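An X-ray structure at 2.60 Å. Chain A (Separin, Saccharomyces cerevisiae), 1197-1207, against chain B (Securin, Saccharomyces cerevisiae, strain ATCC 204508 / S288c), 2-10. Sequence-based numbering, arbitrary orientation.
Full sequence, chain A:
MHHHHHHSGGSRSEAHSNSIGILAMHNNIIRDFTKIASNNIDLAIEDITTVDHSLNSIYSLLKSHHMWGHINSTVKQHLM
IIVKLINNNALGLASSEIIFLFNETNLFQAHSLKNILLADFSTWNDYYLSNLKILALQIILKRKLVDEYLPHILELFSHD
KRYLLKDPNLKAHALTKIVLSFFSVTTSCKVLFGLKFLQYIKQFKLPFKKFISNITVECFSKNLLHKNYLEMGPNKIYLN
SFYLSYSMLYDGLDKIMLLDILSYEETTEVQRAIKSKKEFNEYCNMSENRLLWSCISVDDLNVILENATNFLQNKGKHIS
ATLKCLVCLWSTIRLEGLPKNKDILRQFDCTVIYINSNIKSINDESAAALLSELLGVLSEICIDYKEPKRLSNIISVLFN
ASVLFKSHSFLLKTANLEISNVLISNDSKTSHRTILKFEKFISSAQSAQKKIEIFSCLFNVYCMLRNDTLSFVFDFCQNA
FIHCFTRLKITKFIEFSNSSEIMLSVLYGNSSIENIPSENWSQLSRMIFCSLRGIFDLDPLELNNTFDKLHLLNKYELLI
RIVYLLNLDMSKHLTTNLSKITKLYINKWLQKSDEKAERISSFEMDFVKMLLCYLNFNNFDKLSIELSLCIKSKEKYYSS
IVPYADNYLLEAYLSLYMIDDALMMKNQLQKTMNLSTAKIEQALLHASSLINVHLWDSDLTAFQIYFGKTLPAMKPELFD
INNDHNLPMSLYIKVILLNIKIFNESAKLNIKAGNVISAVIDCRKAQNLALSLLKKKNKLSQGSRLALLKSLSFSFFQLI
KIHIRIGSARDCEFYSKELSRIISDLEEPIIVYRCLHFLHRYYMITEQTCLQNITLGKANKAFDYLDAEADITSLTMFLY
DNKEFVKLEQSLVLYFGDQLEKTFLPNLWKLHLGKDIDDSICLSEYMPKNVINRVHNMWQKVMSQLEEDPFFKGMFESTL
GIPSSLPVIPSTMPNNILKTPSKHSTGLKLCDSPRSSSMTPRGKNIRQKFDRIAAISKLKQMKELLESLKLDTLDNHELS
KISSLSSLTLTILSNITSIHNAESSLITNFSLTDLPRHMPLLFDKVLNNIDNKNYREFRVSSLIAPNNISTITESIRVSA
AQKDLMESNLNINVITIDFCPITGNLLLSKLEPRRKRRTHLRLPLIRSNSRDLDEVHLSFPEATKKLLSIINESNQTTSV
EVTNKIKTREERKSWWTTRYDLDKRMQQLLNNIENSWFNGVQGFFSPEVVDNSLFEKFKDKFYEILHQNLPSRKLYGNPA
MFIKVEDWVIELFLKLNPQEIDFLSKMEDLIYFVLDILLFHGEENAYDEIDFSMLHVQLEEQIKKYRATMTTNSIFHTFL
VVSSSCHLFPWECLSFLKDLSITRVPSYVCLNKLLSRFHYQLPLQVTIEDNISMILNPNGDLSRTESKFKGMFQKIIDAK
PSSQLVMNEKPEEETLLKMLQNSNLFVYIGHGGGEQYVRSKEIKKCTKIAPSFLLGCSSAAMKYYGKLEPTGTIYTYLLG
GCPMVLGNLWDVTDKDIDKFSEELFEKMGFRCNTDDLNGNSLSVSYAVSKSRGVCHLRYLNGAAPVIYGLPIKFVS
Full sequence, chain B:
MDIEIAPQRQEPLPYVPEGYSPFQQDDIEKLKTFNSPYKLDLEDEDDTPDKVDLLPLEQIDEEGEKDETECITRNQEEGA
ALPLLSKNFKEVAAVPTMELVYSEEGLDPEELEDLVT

Chain A 1197-1207: TTSVEVTNKIK
Chain B, residues 2-10: DIEIAPQRQ

A weakly bonded helix that begins earlier in the chain runs through about Thr A1197 and Thr A1198. Ser A1199 breaks away with phi/psi of -61/135 and takes the N-cap position of a short helix that starts at Val A1200. Thr A1203 N donates to Ser A1199 O, at the cap, at 3.2 Å. A type I beta turn runs from Thr A1203 to Ile A1206, with Asn A1204 at -67/-26 and Lys A1205 at -90/1. It is closed by Ile A1206 N donating to Thr A1203 O at 3.1 Å.

The securin stretch has no regular helix or strand. It is extended from Asp B2 to Arg B9, with psi between 100 and 170. Ile B5 is at -143/158 and Ala B6 at -135/142.

In register, Thr A1198 CA lies 5.6 Å from Ala B6 CA, and Val A1200 CA lies 6.1 Å from Gln B8 CA. Further along separin, Thr A1203 and Ile A1206 meet the earlier securin residue Ile B3. No hydrogen bond joins the two stretches. The contact buries 445 Å², both sides summed, and rests on packing.

Ala B6 points its CB toward separin and sits very tightly. Ala B6 CB is 3.0 Å from Thr A1198 O and 3.3 Å from Thr A1198 CG2. The chi1 of Thr A1198 is between wells, at -104°.

Val A1200 also points toward its partner, with chi1 in m. Val A1200 CG1 lies 3.1 Å from Ala B6 O, a close approach of a methyl to a carbonyl. Val A1200 CG1 is also 4.0 Å from Gln B8 CG, so this methyl reaches the backbone of one residue and the side chain of another.

Thr A1203, chi1 p, faces securin. Thr A1203 CG2 is 3.8 Å from Ile B3 CD1 and 3.8 Å from Glu B4 O. Thr A1203 OG1 is 4.3 Å from Ile B5 CG1, although the CA-to-CB bond of Ile B5 points away.

Ile B3 points toward separin, with chi1 at -142° and chi2 t. Ile A1206, chi1 m and chi2 -124°, also points toward its partner. The two meet tip to tip, with Ile A1206 CD1 3.9 Å from Ile B3 CD1, an apolar contact.

Arg B9 leaves its backbone sideways, but its end comes nearer. Its chi1 is m, chi2 t and chi3 -31°. Ser A1199 CB lies over one face of the guanidinium, 4.0 Å from Arg B9 NE. Ser A1199 has chi1 p.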

ATOM      1  N   THR A1197      30.781  35.066 -13.957  1.00 72.49           N
ATOM      2  CA  THR A1197      31.878  36.025 -13.764  1.00 73.21           C
ATOM      3  C   THR A1197      31.752  36.749 -12.433  1.00 75.37           C
ATOM      4  O   THR A1197      32.689  37.375 -11.951  1.00 76.95           O
ATOM      5  CB  THR A1197      31.918  37.090 -14.880  1.00 65.93           C
ATOM      6  OG1 THR A1197      30.691  37.828 -14.872  1.00 64.00           O
ATOM      7  CG2 THR A1197      32.124  36.451 -16.245  1.00 61.25           C
ATOM      8  N   THR A1198      30.569  36.633 -11.849  1.00 75.38           N
ATOM      9  CA  THR A1198      30.182  37.427 -10.712  1.00 73.88           C
ATOM     10  C   THR A1198      30.492  36.722  -9.382  1.00 79.73           C
ATOM     11  O   THR A1198      30.825  37.380  -8.392  1.00 79.90           O
ATOM     12  CB  THR A1198      28.690  37.783 -10.850  1.00 67.61           C
ATOM     13  OG1 THR A1198      28.570  39.154 -11.259  1.00 71.16           O
ATOM     14  CG2 THR A1198      27.912  37.520  -9.583  1.00 70.50           C
ATOM     15  N   SER A1199      30.433  35.389  -9.385  1.00 77.78           N
ATOM     16  CA  SER A1199      30.598  34.575  -8.181  1.00 82.06           C
ATOM     17  C   SER A1199      31.954  34.725  -7.493  1.00 82.03           C
ATOM     18  O   SER A1199      33.007  34.679  -8.136  1.00 77.97           O
ATOM     19  CB  SER A1199      30.386  33.101  -8.516  1.00 83.59           C
ATOM     20  OG  SER A1199      31.452  32.629  -9.321  1.00 83.86           O
ATOM     21  N   VAL A1200      31.907  34.866  -6.171  1.00 79.25           N
ATOM     22  CA  VAL A1200      33.101  35.041  -5.343  1.00 80.72           C
ATOM     23  C   VAL A1200      34.146  33.943  -5.549  1.00 81.49           C
ATOM     24  O   VAL A1200      35.339  34.196  -5.371  1.00 79.76           O
ATOM     25  CB  VAL A1200      32.736  35.112  -3.842  1.00 72.59           C
ATOM     26  CG1 VAL A1200      31.905  36.349  -3.563  1.00 78.53           C
ATOM     27  CG2 VAL A1200      31.988  33.857  -3.404  1.00 77.09           C
ATOM     28  N   GLU A1201      33.704  32.739  -5.929  1.00 79.84           N
ATOM     29  CA  GLU A1201      34.626  31.678  -6.328  1.00 80.78           C
ATOM     30  C   GLU A1201      35.590  32.186  -7.395  1.00 85.14           C
ATOM     31  O   GLU A1201      36.806  32.035  -7.265  1.00 84.40           O
ATOM     32  CB  GLU A1201      33.873  30.455  -6.848  1.00 87.13           C
ATOM     33  CG  GLU A1201      33.777  29.300  -5.846  1.00 98.33           C
ATOM     34  CD  GLU A1201      33.434  27.962  -6.517  1.00108.59           C
ATOM     35  OE1 GLU A1201      33.615  27.854  -7.755  1.00104.18           O
ATOM     36  OE2 GLU A1201      32.984  27.023  -5.811  1.00110.48           O
ATOM     37  N   VAL A1202      35.037  32.823  -8.430  1.00 84.83           N
ATOM     38  CA  VAL A1202      35.830  33.324  -9.547  1.00 78.97           C
ATOM     39  C   VAL A1202      36.637  34.586  -9.227  1.00 81.13           C
ATOM     40  O   VAL A1202      37.849  34.639  -9.474  1.00 77.02           O
ATOM     41  CB  VAL A1202      34.933  33.629 -10.761  1.00 82.25           C
ATOM     42  CG1 VAL A1202      35.735  34.317 -11.863  1.00 78.59           C
ATOM     43  CG2 VAL A1202      34.267  32.362 -11.269  1.00 82.27           C
ATOM     44  N   THR A1203      35.969  35.607  -8.695  1.00 77.65           N
ATOM     45  CA  THR A1203      36.627  36.888  -8.459  1.00 79.54           C
ATOM     46  C   THR A1203      37.730  36.749  -7.418  1.00 82.24           C
ATOM     47  O   THR A1203      38.738  37.449  -7.495  1.00 79.72           O
ATOM     48  CB  THR A1203      35.626  37.982  -8.013  1.00 81.63           C
ATOM     49  OG1 THR A1203      34.774  37.472  -6.982  1.00 80.01           O
ATOM     50  CG2 THR A1203      34.763  38.434  -9.192  1.00 81.95           C
ATOM     51  N   ASN A1204      37.579  35.788  -6.526  1.00 86.10           N
ATOM     52  CA  ASN A1204      38.556  35.555  -5.479  1.00 85.98           C
ATOM     53  C   ASN A1204      39.866  35.055  -6.018  1.00 85.31           C
ATOM     54  O   ASN A1204      40.892  35.237  -5.411  1.00 87.93           O
ATOM     55  CB  ASN A1204      38.040  34.496  -4.525  1.00 84.50           C
ATOM     56  CG  ASN A1204      37.476  35.069  -3.253  1.00 81.36           C
ATOM     57  OD1 ASN A1204      37.592  36.249  -2.982  1.00 77.10           O
ATOM     58  ND2 ASN A1204      36.858  34.218  -2.465  1.00 79.58           N
ATOM     59  N   LYS A1205      39.824  34.404  -7.159  1.00 83.59           N
ATOM     60  CA  LYS A1205      41.012  33.813  -7.752  1.00 84.57           C
ATOM     61  C   LYS A1205      41.712  34.803  -8.670  1.00 88.74           C
ATOM     62  O   LYS A1205      42.743  34.490  -9.265  1.00 87.50           O
ATOM     63  CB  LYS A1205      40.645  32.537  -8.503  1.00 80.57           C
ATOM     64  CG  LYS A1205      40.076  31.449  -7.589  1.00 85.87           C
ATOM     65  CD  LYS A1205      39.550  30.234  -8.357  1.00 88.13           C
ATOM     66  CE  LYS A1205      40.462  29.863  -9.530  1.00 97.74           C
ATOM     67  NZ  LYS A1205      41.906  29.690  -9.155  1.00100.38           N
ATOM     68  N   ILE A1206      41.163  36.010  -8.766  1.00 86.30           N
ATOM     69  CA  ILE A1206      41.777  37.033  -9.594  1.00 90.93           C
ATOM     70  C   ILE A1206      42.786  37.862  -8.815  1.00 95.27           C
ATOM     71  O   ILE A1206      42.426  38.668  -7.950  1.00 90.98           O
ATOM     72  CB  ILE A1206      40.753  37.973 -10.195  1.00 84.89           C
ATOM     73  CG1 ILE A1206      39.577  37.178 -10.780  1.00 84.88           C
ATOM     74  CG2 ILE A1206      41.446  38.844 -11.221  1.00 88.19           C
ATOM     75  CD1 ILE A1206      39.295  37.462 -12.242  1.00 81.15           C
ATOM     76  N   LYS A1207      44.058  37.682  -9.146  1.00 96.36           N
ATOM     77  CA  LYS A1207      45.120  38.292  -8.368  1.00 97.85           C
ATOM     78  C   LYS A1207      45.999  39.223  -9.205  1.00 96.09           C
ATOM     79  O   LYS A1207      46.296  40.343  -8.787  1.00 95.31           O
ATOM     80  CB  LYS A1207      45.972  37.203  -7.714  1.00 96.33           C
ATOM     81  CG  LYS A1207      45.162  36.134  -6.976  1.00 98.62           C
ATOM     82  CD  LYS A1207      46.058  34.978  -6.525  1.00103.61           C
ATOM     83  CE  LYS A1207      45.343  34.001  -5.611  1.00105.21           C
ATOM     84  NZ  LYS A1207      46.322  33.190  -4.790  1.00106.13           N
TER
ATOM     85  N   ASP B   2      40.719  47.769 -11.727  1.00 85.72           N
ATOM     86  CA  ASP B   2      40.285  47.062 -10.552  1.00 85.40           C
ATOM     87  C   ASP B   2      38.933  46.463 -10.808  1.00 83.93           C
ATOM     88  O   ASP B   2      38.064  47.088 -11.366  1.00 85.40           O
ATOM     89  CB  ASP B   2      40.238  47.975  -9.334  1.00 86.69           C
ATOM     90  CG  ASP B   2      41.391  47.742  -8.393  1.00 94.84           C
ATOM     91  OD1 ASP B   2      42.071  48.716  -8.032  1.00 88.68           O
ATOM     92  OD2 ASP B   2      41.617  46.579  -8.020  1.00 98.66           O
ATOM     93  N   ILE B   3      38.767  45.241 -10.349  1.00 81.22           N
ATOM     94  CA  ILE B   3      37.629  44.413 -10.635  1.00 78.11           C
ATOM     95  C   ILE B   3      36.410  44.849  -9.834  1.00 78.90           C
ATOM     96  O   ILE B   3      36.537  45.566  -8.866  1.00 80.99           O
ATOM     97  CB  ILE B   3      38.017  42.983 -10.272  1.00 76.58           C
ATOM     98  CG1 ILE B   3      37.444  41.999 -11.242  1.00 74.60           C
ATOM     99  CG2 ILE B   3      37.559  42.609  -8.879  1.00 77.19           C
ATOM    100  CD1 ILE B   3      37.500  40.604 -10.684  1.00 79.46           C
ATOM    101  N   GLU B   4      35.226  44.413 -10.233  1.00 71.67           N
ATOM    102  CA  GLU B   4      34.048  44.563  -9.393  1.00 72.40           C
ATOM    103  C   GLU B   4      33.564  43.222  -8.873  1.00 79.02           C
ATOM    104  O   GLU B   4      34.028  42.187  -9.295  1.00 77.50           O
ATOM    105  CB  GLU B   4      32.921  45.247 -10.153  1.00 77.14           C
ATOM    106  CG  GLU B   4      33.218  46.647 -10.647  1.00 80.61           C
ATOM    107  CD  GLU B   4      32.027  47.298 -11.317  1.00 79.93           C
ATOM    108  OE1 GLU B   4      30.915  47.215 -10.781  1.00 78.74           O
ATOM    109  OE2 GLU B   4      32.203  47.910 -12.378  1.00 83.33           O
ATOM    110  N   ILE B   5      32.628  43.240  -7.943  1.00 77.77           N
ATOM    111  CA  ILE B   5      32.539  42.171  -6.972  1.00 80.64           C
ATOM    112  C   ILE B   5      31.096  41.852  -6.639  1.00 79.48           C
ATOM    113  O   ILE B   5      30.227  42.671  -6.819  1.00 77.22           O
ATOM    114  CB  ILE B   5      33.327  42.541  -5.704  1.00 79.91           C
ATOM    115  CG1 ILE B   5      34.242  41.400  -5.305  1.00 73.62           C
ATOM    116  CG2 ILE B   5      32.415  42.931  -4.557  1.00 71.70           C
ATOM    117  CD1 ILE B   5      34.348  41.206  -3.814  1.00 85.09           C
ATOM    118  N   ALA B   6      30.840  40.662  -6.136  1.00 80.19           N
ATOM    119  CA  ALA B   6      29.466  40.255  -5.904  1.00 79.77           C
ATOM    120  C   ALA B   6      29.265  39.598  -4.560  1.00 77.00           C
ATOM    121  O   ALA B   6      30.096  38.844  -4.114  1.00 81.27           O
ATOM    122  CB  ALA B   6      29.023  39.323  -7.008  1.00 79.19           C
ATOM    123  N   PRO B   7      28.145  39.857  -3.919  1.00 78.11           N
ATOM    124  CA  PRO B   7      27.903  39.218  -2.626  1.00 80.60           C
ATOM    125  C   PRO B   7      27.939  37.699  -2.745  1.00 84.58           C
ATOM    126  O   PRO B   7      27.707  37.160  -3.828  1.00 83.80           O
ATOM    127  CB  PRO B   7      26.503  39.716  -2.242  1.00 77.51           C
ATOM    128  CG  PRO B   7      25.874  40.095  -3.514  1.00 81.05           C
ATOM    129  CD  PRO B   7      26.982  40.638  -4.371  1.00 83.67           C
ATOM    130  N   GLN B   8      28.239  37.023  -1.641  1.00 88.04           N
ATOM    131  CA  GLN B   8      28.284  35.570  -1.634  1.00 86.74           C
ATOM    132  C   GLN B   8      26.897  34.999  -1.864  1.00 83.73           C
ATOM    133  O   GLN B   8      25.917  35.450  -1.278  1.00 83.84           O
ATOM    134  CB  GLN B   8      28.855  35.052  -0.319  1.00 88.34           C
ATOM    135  CG  GLN B   8      30.197  35.654   0.042  1.00 92.29           C
ATOM    136  CD  GLN B   8      30.818  35.001   1.265  1.00 96.28           C
ATOM    137  OE1 GLN B   8      30.441  33.888   1.653  1.00100.81           O
ATOM    138  NE2 GLN B   8      31.772  35.693   1.884  1.00 94.28           N
ATOM    139  N   ARG B   9      26.815  34.004  -2.727  1.00 80.46           N
ATOM    140  CA  ARG B   9      25.528  33.419  -3.013  1.00 87.65           C
ATOM    141  C   ARG B   9      25.209  32.448  -1.879  1.00 86.41           C
ATOM    142  O   ARG B   9      25.740  31.340  -1.804  1.00 87.00           O
ATOM    143  CB  ARG B   9      25.535  32.767  -4.406  1.00 86.56           C
ATOM    144  CG  ARG B   9      25.636  33.822  -5.546  1.00 93.06           C
ATOM    145  CD  ARG B   9      26.048  33.246  -6.917  1.00 94.23           C
ATOM    146  NE  ARG B   9      26.919  32.090  -6.735  1.00103.06           N
ATOM    147  CZ  ARG B   9      26.803  30.942  -7.405  1.00107.86           C
ATOM    148  NH1 ARG B   9      27.635  29.934  -7.135  1.00104.50           N
ATOM    149  NH2 ARG B   9      25.859  30.796  -8.337  1.00103.74           N
ATOM    150  N   GLN B  10      24.386  32.923  -0.961  1.00 85.95           N
ATOM    151  CA  GLN B  10      23.992  32.165   0.207  1.00 86.06           C
ATOM    152  C   GLN B  10      22.917  31.155  -0.100  1.00 91.67           C
ATOM    153  O   GLN B  10      22.616  30.895  -1.244  1.00 93.05           O
ATOM    154  CB  GLN B  10      23.498  33.109   1.287  1.00 84.21           C
ATOM    155  CG  GLN B  10      24.112  34.489   1.218  1.00 90.84           C
ATOM    156  CD  GLN B  10      23.317  35.499   2.004  1.00 96.80           C
ATOM    157  OE1 GLN B  10      23.618  35.767   3.158  1.00 96.69           O
ATOM    158  NE2 GLN B  10      22.287  36.057   1.385  1.00 92.49           N
TER